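Local structure of nonribosomal peptide synthase (Streptomyces sp. MJ635-86F5, 5JJP) at residues Arg86-Ser91 with Pro110-Ile115; Ala133-Ala138 with Leu150-Phe155; Gly215-Asp220 with Leu242-Thr247; Pro219-Ala224 with Ala270-His275; Ala404-Pro409 with Val418-Asp423. The protein probably activates an aliphatic beta-amino acid as its adenylate, using ATP, as adenylation enzymes of the ANL superfamily do. One frame throughout, in Å; residues are numbered along the deposited sequence.

Contact 1: residues Arg86-Ser91 with Pro110-Ile115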
# COMPACT_ATOMS: atom_id res chain seq x y z
N ARG A 86 3.04 17.97 6.16
CA ARG A 86 2.35 16.71 6.48
C ARG A 86 0.94 16.89 6.97
O ARG A 86 0.61 17.88 7.61
CB ARG A 86 3.09 15.88 7.47
CG ARG A 86 4.41 15.34 6.91
CD ARG A 86 5.59 16.08 7.55
NE ARG A 86 5.94 17.22 6.81
CZ ARG A 86 6.48 18.34 7.29
NH1 ARG A 86 6.73 18.55 8.59
NH2 ARG A 86 6.78 19.27 6.40
N VAL A 87 0.13 15.92 6.59
CA VAL A 87 -1.24 15.82 7.02
C VAL A 87 -1.43 14.43 7.64
O VAL A 87 -1.08 13.43 7.04
CB VAL A 87 -2.11 15.93 5.78
CG1 VAL A 87 -3.58 15.66 6.14
CG2 VAL A 87 -1.94 17.29 5.17
N VAL A 88 -1.94 14.35 8.87
CA VAL A 88 -2.36 13.07 9.44
C VAL A 88 -3.76 12.83 8.93
O VAL A 88 -4.64 13.64 9.18
CB VAL A 88 -2.38 13.07 10.97
CG1 VAL A 88 -2.80 11.72 11.50
CG2 VAL A 88 -1.01 13.41 11.50
N LEU A 89 -3.96 11.74 8.20
CA LEU A 89 -5.25 11.40 7.65
C LEU A 89 -5.83 10.16 8.41
O LEU A 89 -5.34 9.04 8.28
CB LEU A 89 -5.07 11.11 6.16
CG LEU A 89 -6.28 10.74 5.35
CD1 LEU A 89 -7.32 11.83 5.47
CD2 LEU A 89 -5.92 10.54 3.91
N GLU A 90 -6.84 10.41 9.23
CA GLU A 90 -7.38 9.38 10.12
C GLU A 90 -8.80 8.97 9.75
O GLU A 90 -9.72 9.78 9.85
CB GLU A 90 -7.36 9.86 11.56
CG GLU A 90 -7.88 8.85 12.57
CD GLU A 90 -7.42 9.21 13.99
OE1 GLU A 90 -6.18 9.17 14.26
OE2 GLU A 90 -8.30 9.51 14.87
N SER A 91 -8.94 7.74 9.31
CA SER A 91 -10.22 7.26 8.86
C SER A 91 -10.16 5.78 8.59
O SER A 91 -9.11 5.25 8.21
CB SER A 91 -10.67 8.02 7.60
OG SER A 91 -11.79 7.43 6.94
N PRO A 110 2.19 15.32 1.80
CA PRO A 110 2.35 13.96 2.19
C PRO A 110 1.50 13.67 3.44
O PRO A 110 1.51 14.44 4.41
CB PRO A 110 3.84 13.85 2.54
CG PRO A 110 4.26 15.24 2.87
CD PRO A 110 3.45 16.08 1.94
N PHE A 111 0.81 12.54 3.42
CA PHE A 111 -0.05 12.17 4.54
C PHE A 111 0.49 10.97 5.29
O PHE A 111 1.24 10.17 4.77
CB PHE A 111 -1.48 11.92 4.04
CG PHE A 111 -1.59 10.74 3.14
CD1 PHE A 111 -1.84 9.51 3.64
CD2 PHE A 111 -1.46 10.90 1.75
CE1 PHE A 111 -1.92 8.43 2.78
CE2 PHE A 111 -1.52 9.83 0.91
CZ PHE A 111 -1.76 8.59 1.42
N ILE A 112 0.06 10.87 6.53
CA ILE A 112 0.36 9.76 7.40
C ILE A 112 -1.00 9.14 7.64
O ILE A 112 -1.81 9.78 8.30
CB ILE A 112 0.81 10.16 8.83
CG1 ILE A 112 1.77 11.34 8.88
CG2 ILE A 112 1.37 8.99 9.58
CD1 ILE A 112 2.95 11.25 8.03
N PRO A 113 -1.22 7.89 7.19
CA PRO A 113 -2.54 7.28 7.39
C PRO A 113 -2.70 6.66 8.76
O PRO A 113 -1.80 5.99 9.24
CB PRO A 113 -2.60 6.21 6.30
CG PRO A 113 -1.17 5.80 6.15
CD PRO A 113 -0.34 7.03 6.37
N THR A 114 -3.84 6.90 9.36
CA THR A 114 -4.09 6.50 10.74
C THR A 114 -5.54 6.00 10.82
O THR A 114 -6.36 6.34 9.96
CB THR A 114 -3.77 7.75 11.60
OG1 THR A 114 -2.39 7.72 12.01
CG2 THR A 114 -4.55 7.85 12.76
N ILE A 115 -5.86 5.22 11.83
CA ILE A 115 -7.26 4.92 12.11
C ILE A 115 -7.66 5.38 13.50
O ILE A 115 -6.77 5.64 14.34
CB ILE A 115 -7.56 3.44 11.93
CG1 ILE A 115 -6.57 2.58 12.74
CG2 ILE A 115 -7.47 3.09 10.45
CD1 ILE A 115 -7.00 1.11 12.86
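Strand 87-90, helix 95-107 and strand 111-114 form a beta-alpha-beta unit whose two strands run parallel, their axes 4.5 Å apart and 25° askew. Val-87 and Leu-89 each use both N-H and C=O: Val-87 N gives to Pro-110 O, Ile-112 N to Val-87 O at 2.8 Å, Leu-89 N and O likewise bind Ile-112 O and Thr-114 N, and Ser-91 N closes the series on Thr-114 O. Pro-113, which has no N-H, falls where the residue gives none to strand 87-90. On the face of Val-87 and Leu-89, covered by helix 95-107, Leu-89 CD2 rests 4.2 Å from Phe-111 CD1, and that ring also meets Phe-105. On the other face Val-88, Ile-112 and Thr-114, all beta-branched, share the surface with Glu-90; Val-88 CG2 approaches Ile-112 CG1 at 4.3 Å. Glu-90, CG anti to the backbone N, crosses Thr-114 obliquely and brings CG to 3.5 Å from Thr-114 CG2, while its OE2 pairs with Arg-143. An alanine here removes the carboxylate, and would probably leave Arg-143 without this partner and loosen the packing against the Thr-114 methyl. Such a parallel pair, joined through a helix, is typical of layered alpha/beta folds.

Contact 2: residues Ala133-Ala138 with Leu150-Phe155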
# COMPACT_ATOMS: atom_id res chain seq x y z
N ALA A 133 0.97 19.88 9.77
CA ALA A 133 0.22 21.09 9.84
C ALA A 133 -1.28 20.87 9.95
O ALA A 133 -1.99 21.79 10.32
CB ALA A 133 0.51 21.92 8.63
N LEU A 134 -1.74 19.65 9.64
CA LEU A 134 -3.19 19.37 9.63
C LEU A 134 -3.50 17.95 10.07
O LEU A 134 -2.82 17.00 9.67
CB LEU A 134 -3.71 19.60 8.22
CG LEU A 134 -5.23 19.45 7.98
CD1 LEU A 134 -6.04 20.51 8.71
CD2 LEU A 134 -5.51 19.51 6.51
N PHE A 135 -4.48 17.82 10.93
CA PHE A 135 -5.03 16.53 11.29
C PHE A 135 -6.39 16.46 10.61
O PHE A 135 -7.30 17.23 10.92
CB PHE A 135 -5.20 16.43 12.79
CG PHE A 135 -5.83 15.13 13.25
CD1 PHE A 135 -5.06 14.02 13.45
CD2 PHE A 135 -7.22 15.03 13.48
CE1 PHE A 135 -5.60 12.85 13.89
CE2 PHE A 135 -7.78 13.87 13.95
CZ PHE A 135 -6.95 12.77 14.16
N LEU A 136 -6.52 15.55 9.66
CA LEU A 136 -7.69 15.48 8.76
C LEU A 136 -8.42 14.17 9.03
O LEU A 136 -7.87 13.12 8.75
CB LEU A 136 -7.19 15.50 7.33
CG LEU A 136 -8.26 15.34 6.27
CD1 LEU A 136 -9.38 16.34 6.47
CD2 LEU A 136 -7.66 15.51 4.89
N GLN A 137 -9.60 14.21 9.64
CA GLN A 137 -10.28 12.99 10.06
C GLN A 137 -11.65 12.84 9.36
O GLN A 137 -12.13 13.77 8.77
CB GLN A 137 -10.42 12.91 11.60
CG GLN A 137 -11.36 13.91 12.22
CD GLN A 137 -11.33 13.87 13.75
OE1 GLN A 137 -11.40 12.81 14.38
NE2 GLN A 137 -11.30 15.04 14.35
N ALA A 138 -12.26 11.68 9.51
CA ALA A 138 -13.54 11.38 8.89
C ALA A 138 -14.63 12.26 9.44
O ALA A 138 -14.45 12.83 10.50
CB ALA A 138 -13.91 9.93 9.11
N LEU A 150 -3.45 22.27 16.72
CA LEU A 150 -2.99 21.63 15.49
C LEU A 150 -4.15 21.84 14.53
O LEU A 150 -5.24 21.72 14.98
CB LEU A 150 -2.86 20.13 15.74
CG LEU A 150 -2.56 19.04 14.73
CD1 LEU A 150 -1.25 19.23 14.01
CD2 LEU A 150 -2.60 17.72 15.43
N GLY A 151 -3.93 22.23 13.28
CA GLY A 151 -5.03 22.35 12.31
C GLY A 151 -5.91 21.11 12.37
O GLY A 151 -5.39 20.01 12.46
N MET A 152 -7.22 21.30 12.39
CA MET A 152 -8.13 20.16 12.39
C MET A 152 -9.26 20.35 11.38
O MET A 152 -9.83 21.45 11.25
CB MET A 152 -8.65 19.73 13.75
CG MET A 152 -9.25 18.31 13.69
SD MET A 152 -11.02 18.25 13.23
CE MET A 152 -11.73 18.87 14.76
N ALA A 153 -9.56 19.29 10.66
CA ALA A 153 -10.62 19.33 9.64
C ALA A 153 -11.24 17.98 9.46
O ALA A 153 -10.65 16.98 9.85
CB ALA A 153 -10.05 19.80 8.31
N ARG A 154 -12.44 17.97 8.91
CA ARG A 154 -13.15 16.74 8.66
C ARG A 154 -13.48 16.69 7.23
O ARG A 154 -13.73 17.74 6.60
CB ARG A 154 -14.45 16.69 9.43
CG ARG A 154 -14.26 16.54 10.91
CD ARG A 154 -15.46 17.07 11.68
NE ARG A 154 -15.14 17.05 13.12
CZ ARG A 154 -15.14 15.95 13.84
NH1 ARG A 154 -15.41 14.78 13.27
NH2 ARG A 154 -14.83 16.01 15.12
N PHE A 155 -13.53 15.48 6.70
CA PHE A 155 -14.01 15.29 5.33
C PHE A 155 -15.19 14.34 5.35
O PHE A 155 -15.22 13.41 6.15
CB PHE A 155 -12.89 14.79 4.41
CG PHE A 155 -12.38 13.45 4.78
CD1 PHE A 155 -11.36 13.31 5.66
CD2 PHE A 155 -12.94 12.32 4.22
CE1 PHE A 155 -10.90 12.05 6.03
CE2 PHE A 155 -12.52 11.05 4.63
CZ PHE A 155 -11.50 10.92 5.54
O HOH W 1 -1.63 23.31 12.38
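Strands 134-138 and 151-155 run parallel at 4.5 Å with their axes only 18° apart, and four N-H...O bonds alternate between them, from Phe-135 N to Gly-151 O (2.8 Å) as far as Phe-155 N to Gln-137 O. At the opening end the backbones stand too far apart for a direct bond, and a water bridges instead, giving to Ala-133 O and accepting from Gly-151 N at 2.7 Å. Glycine suits this spot, since a CB on Gly-151 would run into Ala-133 O. On the face of Phe-135 and Gln-137, Met-152 lies alongside Phe-135 with CG at the edge of the ring, 3.9 Å from CD2. Gln-137 rises between the backbone N and the carbonyl carbon (chi1 69°) and turns its amide flat over the Arg-154 guanidinium, NE2 standing 3.7 Å above that plane. The same NE2 makes a weak bond to Met-152 SD, whereas OE1 accepts from Arg-143 N and Arg-154 NH1 gives to Gly-141 O. The other face is apolar: Ala-153 CB touches the CD1 methyls of both Leu-134 and Leu-136. Leu-136 CD1 then meets the edge of the Phe-155 ring at CD1 (3.7 Å), and Ala-138 CA lies over a face of that ring. A serine at Phe-155 would probably leave the Leu-136 methyl and the backbone at Ala-138 less well covered. The parallel pair, joined by a loop without a helix, belongs to a mixed beta sheet, consistent with one beta layer of the five-layered alpha-beta-alpha-beta-alpha sandwich.

Contact 3: residues Gly215-Asp220 with Leu242-Thr247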
# COMPACT_ATOMS: atom_id res chain seq x y z
N GLY A 215 0.47 -8.84 -14.12
CA GLY A 215 -0.93 -9.22 -14.33
C GLY A 215 -1.61 -9.79 -13.10
O GLY A 215 -2.34 -10.78 -13.19
N LEU A 216 -1.42 -9.16 -11.96
CA LEU A 216 -2.06 -9.65 -10.77
C LEU A 216 -3.48 -9.25 -10.72
O LEU A 216 -4.30 -9.94 -10.08
CB LEU A 216 -1.41 -9.09 -9.51
CG LEU A 216 -0.47 -9.91 -8.65
CD1 LEU A 216 0.59 -10.69 -9.36
CD2 LEU A 216 0.11 -8.95 -7.60
N ILE A 217 -3.79 -8.09 -11.29
CA ILE A 217 -5.15 -7.57 -11.23
C ILE A 217 -5.54 -7.08 -12.60
O ILE A 217 -4.79 -6.38 -13.25
CB ILE A 217 -5.32 -6.41 -10.19
CG1 ILE A 217 -4.88 -6.88 -8.80
CG2 ILE A 217 -6.78 -5.94 -10.09
CD1 ILE A 217 -4.75 -5.76 -7.79
N GLY A 218 -6.75 -7.43 -13.00
CA GLY A 218 -7.29 -6.97 -14.29
C GLY A 218 -8.50 -6.14 -14.00
O GLY A 218 -9.04 -6.17 -12.89
N PRO A 219 -8.95 -5.37 -15.00
CA PRO A 219 -10.15 -4.50 -14.80
C PRO A 219 -11.43 -5.17 -14.32
O PRO A 219 -12.25 -4.51 -13.67
CB PRO A 219 -10.36 -3.86 -16.16
CG PRO A 219 -9.01 -3.90 -16.79
CD PRO A 219 -8.34 -5.17 -16.31
N ASP A 220 -11.59 -6.45 -14.61
CA ASP A 220 -12.78 -7.20 -14.17
C ASP A 220 -12.76 -7.53 -12.70
O ASP A 220 -13.77 -7.87 -12.15
CB ASP A 220 -12.93 -8.51 -14.96
CG ASP A 220 -13.27 -8.27 -16.44
OD1 ASP A 220 -13.86 -7.19 -16.74
OD2 ASP A 220 -12.93 -9.15 -17.29
N LEU A 242 -6.95 0.37 -8.25
CA LEU A 242 -7.37 1.49 -9.04
C LEU A 242 -6.49 1.66 -10.25
O LEU A 242 -6.99 1.88 -11.37
CB LEU A 242 -7.35 2.79 -8.21
CG LEU A 242 -8.37 2.91 -7.09
CD1 LEU A 242 -8.11 4.14 -6.28
CD2 LEU A 242 -9.76 3.00 -7.68
N ALA A 243 -5.17 1.61 -10.03
CA ALA A 243 -4.22 1.74 -11.12
C ALA A 243 -4.47 0.73 -12.22
O ALA A 243 -4.12 0.96 -13.41
CB ALA A 243 -2.79 1.62 -10.60
N SER A 244 -4.99 -0.43 -11.84
CA SER A 244 -5.23 -1.51 -12.80
C SER A 244 -6.61 -1.40 -13.40
O SER A 244 -6.96 -2.17 -14.28
CB SER A 244 -5.11 -2.86 -12.12
OG SER A 244 -3.85 -3.05 -11.52
N GLY A 245 -7.38 -0.41 -12.96
CA GLY A 245 -8.66 -0.06 -13.55
C GLY A 245 -9.74 -0.95 -13.00
O GLY A 245 -10.78 -1.10 -13.68
N ALA A 246 -9.50 -1.56 -11.83
CA ALA A 246 -10.45 -2.53 -11.28
C ALA A 246 -11.34 -1.88 -10.24
O ALA A 246 -11.47 -0.69 -10.23
CB ALA A 246 -9.68 -3.74 -10.69
N THR A 247 -11.93 -2.67 -9.35
CA THR A 247 -12.87 -2.17 -8.35
C THR A 247 -12.39 -2.55 -6.94
O THR A 247 -12.23 -3.74 -6.64
CB THR A 247 -14.28 -2.76 -8.53
OG1 THR A 247 -14.80 -2.43 -9.83
CG2 THR A 247 -15.20 -2.20 -7.52
O HOH W 2 -2.22 -5.50 -11.90
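Ile-217 aims its side chain from the loop 215-220 at the end of helix 232-243. Its CB lies 3.9 Å from Ser-244 OG, so the branch point already rests on the serine. From there CG2, anti to the backbone N, reaches Ala-246 CB at 3.7 Å, methyl against methyl. The other branch turns aside: CG1 passes close to Gln-273 OE1, and CD1, extended by chi2 of 169°, continues beyond it, while the side chain as a whole also touches Leu-240 and Thr-241. A branched aliphatic residue thus serves two neighbours at once. Behind it, water 2 gives one hydrogen to Ile-217 O and the other to Ser-244 OG, each at 3.0 Å, and the serine hydroxyl is bonded in turn to Leu-240 O in the last turn of the helix. Gly-245, at positive phi (82°), ends that helix in a Schellman motif, a conformation that glycine adopts readily. Next to it Pro-219 lays its ring along the backbone, with CG 3.7 Å from Ser-244 O. Its own carbonyl oxygen takes a CA-H...O contact from Ala-246 and a hydrogen bond from Lys-45 NZ. With methyl packing, one weak CA-H...O contact and a bridging water, but no direct hydrogen bond between the segments, the fit depends on shape more than on polar pairing.

Contact 4: residues Pro219-Ala224 with Ala270-His275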
# COMPACT_ATOMS: atom_id res chain seq x y z
N PRO A 219 -8.95 -5.37 -15.00
CA PRO A 219 -10.15 -4.50 -14.80
C PRO A 219 -11.43 -5.17 -14.32
O PRO A 219 -12.25 -4.51 -13.67
CB PRO A 219 -10.36 -3.86 -16.16
CG PRO A 219 -9.01 -3.90 -16.79
CD PRO A 219 -8.34 -5.17 -16.31
N ASP A 220 -11.59 -6.45 -14.61
CA ASP A 220 -12.78 -7.20 -14.17
C ASP A 220 -12.76 -7.53 -12.70
O ASP A 220 -13.77 -7.87 -12.15
CB ASP A 220 -12.93 -8.51 -14.96
CG ASP A 220 -13.27 -8.27 -16.44
OD1 ASP A 220 -13.86 -7.19 -16.74
OD2 ASP A 220 -12.93 -9.15 -17.29
N ASP A 221 -11.59 -7.43 -12.06
CA ASP A 221 -11.50 -7.88 -10.69
C ASP A 221 -12.22 -6.97 -9.73
O ASP A 221 -12.35 -5.81 -9.98
CB ASP A 221 -10.07 -8.03 -10.27
CG ASP A 221 -9.46 -9.25 -10.83
OD1 ASP A 221 -9.91 -10.35 -10.41
OD2 ASP A 221 -8.51 -9.10 -11.62
N ARG A 222 -12.69 -7.54 -8.65
CA ARG A 222 -13.20 -6.77 -7.52
C ARG A 222 -12.39 -7.21 -6.34
O ARG A 222 -12.41 -8.38 -5.98
CB ARG A 222 -14.67 -7.05 -7.32
CG ARG A 222 -15.49 -6.69 -8.54
CD ARG A 222 -16.96 -6.96 -8.32
NE ARG A 222 -17.73 -5.78 -8.71
CZ ARG A 222 -18.82 -5.33 -8.09
NH1 ARG A 222 -19.28 -5.89 -6.97
NH2 ARG A 222 -19.41 -4.25 -8.56
N VAL A 223 -11.67 -6.30 -5.71
CA VAL A 223 -10.62 -6.67 -4.75
C VAL A 223 -11.03 -6.33 -3.35
O VAL A 223 -11.31 -5.16 -3.05
CB VAL A 223 -9.34 -5.96 -5.07
CG1 VAL A 223 -8.22 -6.35 -4.09
CG2 VAL A 223 -8.94 -6.27 -6.52
N ALA A 224 -11.11 -7.34 -2.50
CA ALA A 224 -11.37 -7.14 -1.11
C ALA A 224 -10.02 -6.80 -0.46
O ALA A 224 -9.14 -7.63 -0.40
CB ALA A 224 -11.93 -8.39 -0.49
N ALA A 270 -19.31 -9.83 -4.52
CA ALA A 270 -18.87 -10.58 -5.68
C ALA A 270 -17.36 -10.39 -5.83
O ALA A 270 -16.85 -10.10 -6.91
CB ALA A 270 -19.62 -10.13 -6.94
N ILE A 271 -16.66 -10.66 -4.74
CA ILE A 271 -15.20 -10.49 -4.70
C ILE A 271 -14.44 -11.55 -5.52
O ILE A 271 -14.64 -12.76 -5.32
CB ILE A 271 -14.73 -10.53 -3.24
CG1 ILE A 271 -15.38 -9.39 -2.45
CG2 ILE A 271 -13.21 -10.46 -3.16
CD1 ILE A 271 -15.02 -8.00 -2.95
N THR A 272 -13.59 -11.10 -6.45
CA THR A 272 -12.73 -12.03 -7.22
C THR A 272 -11.35 -12.19 -6.63
O THR A 272 -10.70 -13.20 -6.88
CB THR A 272 -12.57 -11.58 -8.66
OG1 THR A 272 -11.93 -10.30 -8.71
CG2 THR A 272 -13.96 -11.48 -9.36
N GLN A 273 -10.88 -11.23 -5.84
CA GLN A 273 -9.53 -11.34 -5.29
C GLN A 273 -9.50 -10.83 -3.87
O GLN A 273 -10.09 -9.80 -3.56
CB GLN A 273 -8.55 -10.57 -6.16
CG GLN A 273 -7.10 -10.69 -5.70
CD GLN A 273 -6.15 -10.03 -6.67
OE1 GLN A 273 -5.73 -8.91 -6.46
NE2 GLN A 273 -5.87 -10.71 -7.78
N VAL A 274 -8.89 -11.60 -2.99
CA VAL A 274 -8.79 -11.20 -1.62
C VAL A 274 -7.32 -10.90 -1.28
O VAL A 274 -6.43 -11.67 -1.61
CB VAL A 274 -9.30 -12.24 -0.66
CG1 VAL A 274 -8.95 -11.83 0.77
CG2 VAL A 274 -10.78 -12.39 -0.77
N HIS A 275 -7.11 -9.74 -0.67
CA HIS A 275 -5.82 -9.34 -0.12
C HIS A 275 -5.91 -9.42 1.39
O HIS A 275 -6.87 -8.92 1.99
CB HIS A 275 -5.50 -7.87 -0.46
CG HIS A 275 -5.23 -7.62 -1.90
ND1 HIS A 275 -4.78 -6.40 -2.36
CD2 HIS A 275 -5.34 -8.41 -2.98
CE1 HIS A 275 -4.61 -6.46 -3.66
NE2 HIS A 275 -4.97 -7.67 -4.07
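The tightly packed, apolar part lies toward the C-terminal ends, where Val-223 CG1, anti to the backbone N, sits over the centre of the His-275 ring, 3.5 Å from its centroid, in a CH-pi contact. That ring is kept from turning by His-275 NE2, which gives a hydrogen to Gln-273 OE1 at 2.8 Å, nearly in the ring plane; Gln-273 NE2 is held by Leu-216 O and Ser-300 OG. Across the sheet Ala-224 CB is pressed against Ile-271 CG2 at 3.6 Å, and Val-274 comes up beside it, so a small residue fits where two branched ones converge. Strands 222-225 and 273-276 are parallel neighbours in the larger mixed sheet, strand 247-250 lying on the other flank of 222-225. Their backbone bonds, Ala-224 N to Gln-273 O and His-275 N to Ala-224 O, run almost along the C=O axes. The other end is partly exposed and relies on polar groups. Thr-272 OG1 gives to the anti lone pair of Asp-221 OD1 at 2.6 Å and accepts from Arg-222 N (2.9 Å), while Arg-222 O collects the N-H groups of both Thr-272 and Gln-273. Beyond this, the Arg-222 chain runs past Ala-270, its CD 3.4 Å from Ala-270 O, and NH1 bonds to Ala-269 O where the preceding helix closes in a Schellman motif.

Contact 5: residues Ala404-Pro409 with Val418-Asp423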
# COMPACT_ATOMS: atom_id res chain seq x y z
N ALA A 404 20.65 2.33 5.80
CA ALA A 404 19.71 1.49 5.02
C ALA A 404 19.92 1.68 3.54
O ALA A 404 19.95 0.70 2.81
CB ALA A 404 18.29 1.82 5.40
N LEU A 405 20.10 2.93 3.09
CA LEU A 405 20.33 3.22 1.68
C LEU A 405 21.81 3.46 1.38
O LEU A 405 22.32 4.57 1.61
CB LEU A 405 19.51 4.43 1.25
CG LEU A 405 17.99 4.19 1.23
CD1 LEU A 405 17.28 5.50 1.02
CD2 LEU A 405 17.59 3.23 0.12
N VAL A 406 22.47 2.44 0.84
CA VAL A 406 23.89 2.44 0.69
C VAL A 406 24.35 2.44 -0.75
O VAL A 406 23.63 1.98 -1.65
CB VAL A 406 24.52 1.28 1.43
CG1 VAL A 406 24.00 1.23 2.85
CG2 VAL A 406 24.23 -0.02 0.73
N PRO A 407 25.57 2.95 -0.98
CA PRO A 407 26.12 2.91 -2.34
C PRO A 407 26.11 1.49 -2.88
O PRO A 407 26.39 0.54 -2.14
CB PRO A 407 27.57 3.38 -2.14
CG PRO A 407 27.52 4.25 -0.94
CD PRO A 407 26.54 3.54 -0.03
N ASP A 408 25.72 1.34 -4.14
CA ASP A 408 25.73 0.05 -4.80
C ASP A 408 27.05 -0.67 -4.53
O ASP A 408 28.10 -0.21 -4.95
CB ASP A 408 25.55 0.30 -6.29
CG ASP A 408 25.53 -0.96 -7.11
OD1 ASP A 408 25.59 -2.08 -6.58
OD2 ASP A 408 25.43 -0.81 -8.33
N PRO A 409 27.02 -1.80 -3.82
CA PRO A 409 28.29 -2.45 -3.48
C PRO A 409 29.07 -2.95 -4.71
O PRO A 409 30.28 -3.06 -4.65
CB PRO A 409 27.87 -3.59 -2.58
CG PRO A 409 26.44 -3.85 -2.94
CD PRO A 409 25.87 -2.52 -3.26
N VAL A 418 21.25 1.31 -3.03
CA VAL A 418 20.58 0.05 -2.89
C VAL A 418 20.11 -0.03 -1.41
O VAL A 418 20.64 0.70 -0.58
CB VAL A 418 21.62 -1.01 -3.33
CG1 VAL A 418 21.88 -2.07 -2.29
CG2 VAL A 418 21.28 -1.57 -4.70
N PHE A 419 19.14 -0.89 -1.11
CA PHE A 419 18.52 -0.96 0.23
C PHE A 419 18.92 -2.24 0.97
O PHE A 419 18.64 -3.35 0.50
CB PHE A 419 16.98 -0.92 0.07
CG PHE A 419 16.20 -1.16 1.35
CD1 PHE A 419 16.52 -0.47 2.51
CD2 PHE A 419 15.16 -2.06 1.38
CE1 PHE A 419 15.80 -0.69 3.67
CE2 PHE A 419 14.44 -2.30 2.52
CZ PHE A 419 14.75 -1.60 3.68
N ARG A 420 19.61 -2.08 2.09
CA ARG A 420 19.89 -3.21 2.96
C ARG A 420 18.63 -3.48 3.74
O ARG A 420 18.29 -2.70 4.62
CB ARG A 420 21.01 -2.92 3.94
CG ARG A 420 22.38 -2.67 3.31
CD ARG A 420 23.41 -2.48 4.39
NE ARG A 420 23.52 -3.67 5.24
CZ ARG A 420 24.32 -3.78 6.31
NH1 ARG A 420 25.12 -2.78 6.67
NH2 ARG A 420 24.31 -4.91 7.03
N THR A 421 18.00 -4.62 3.44
CA THR A 421 16.67 -4.95 3.96
C THR A 421 16.62 -5.34 5.39
O THR A 421 15.57 -5.34 5.96
CB THR A 421 16.05 -6.17 3.22
OG1 THR A 421 16.90 -7.31 3.37
CG2 THR A 421 15.90 -5.87 1.74
N GLY A 422 17.73 -5.80 5.94
CA GLY A 422 17.73 -6.44 7.25
C GLY A 422 17.17 -7.84 7.22
O GLY A 422 16.94 -8.43 8.27
N ASP A 423 16.88 -8.38 6.04
CA ASP A 423 16.39 -9.75 5.93
C ASP A 423 17.54 -10.71 5.55
O ASP A 423 18.36 -10.39 4.69
CB ASP A 423 15.29 -9.86 4.85
CG ASP A 423 14.04 -9.10 5.19
OD1 ASP A 423 13.71 -8.97 6.40
OD2 ASP A 423 13.34 -8.64 4.24
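Two donors converge on Ala-404 O: the Arg-420 N-H, in the carbonyl plane at 2.9 Å, and more weakly the CA-H of Phe-419. Val-406 and Val-418 form the hydrogen-bonded pair: Val-418 O is gripped in the same fashion by Val-406 N and the CA of Leu-405, and Val-418 N returns a bond to Val-406 O (2.8 Å). Leu-405 and Phe-419 form the non-hydrogen-bonded pair, Leu-405 CD2 crossing obliquely to 4.2 Å from Phe-419 CB. The Phe-419 ring takes Ala-404 CB at its edge, 3.9 Å from CE1, and Thr-421 CA over one face; Phe-391 meets it edge-to-face. Opposite this, Val-406 offers CG1 to Arg-420 CD at 4.1 Å. A long arginine suits this exposed position, its methylenes covering the valine while NH2 forms a salt bridge with Glu-382. Val-418 CG1 packs on Pro-409 CD, and Asp-408, beyond strand 405-407, forms a salt bridge with Arg-386. Past the pairing, Thr-421 OG1 accepts from Asp-423 N in an ST turn, and Gly-422 lets the chain turn a corner. The run Arg-Thr-Gly-Asp matches the A7 motif of adenylation domains, here leading out of a strongly twisted antiparallel beta hairpin.

In the fold
Contacts 1 and 2 belong to one sheet, their centres about 9 Å apart, because strand 87-90 lies between 111-114 and 134-138: Val-88 N and O bond to Leu-134 O and Leu-136 N. Contacts 3 and 4, also about 9 Å apart between centres, share Pro-219 and Asp-220, and Thr-247 joins Val-223 at the edge of the second large sheet. Contact 1 lies about 25 Å from contact 3 between centres. Contact 5, in a separate antiparallel sheet, is about 28 Å from contact 1 and about 35 Å from contact 4 between centres. It carries the A7-like Arg-Thr-Gly-Asp run, which in related adenylation domains lies by the nucleotide; contacts 1 to 4 belong to the two larger sheets and their flanking loops.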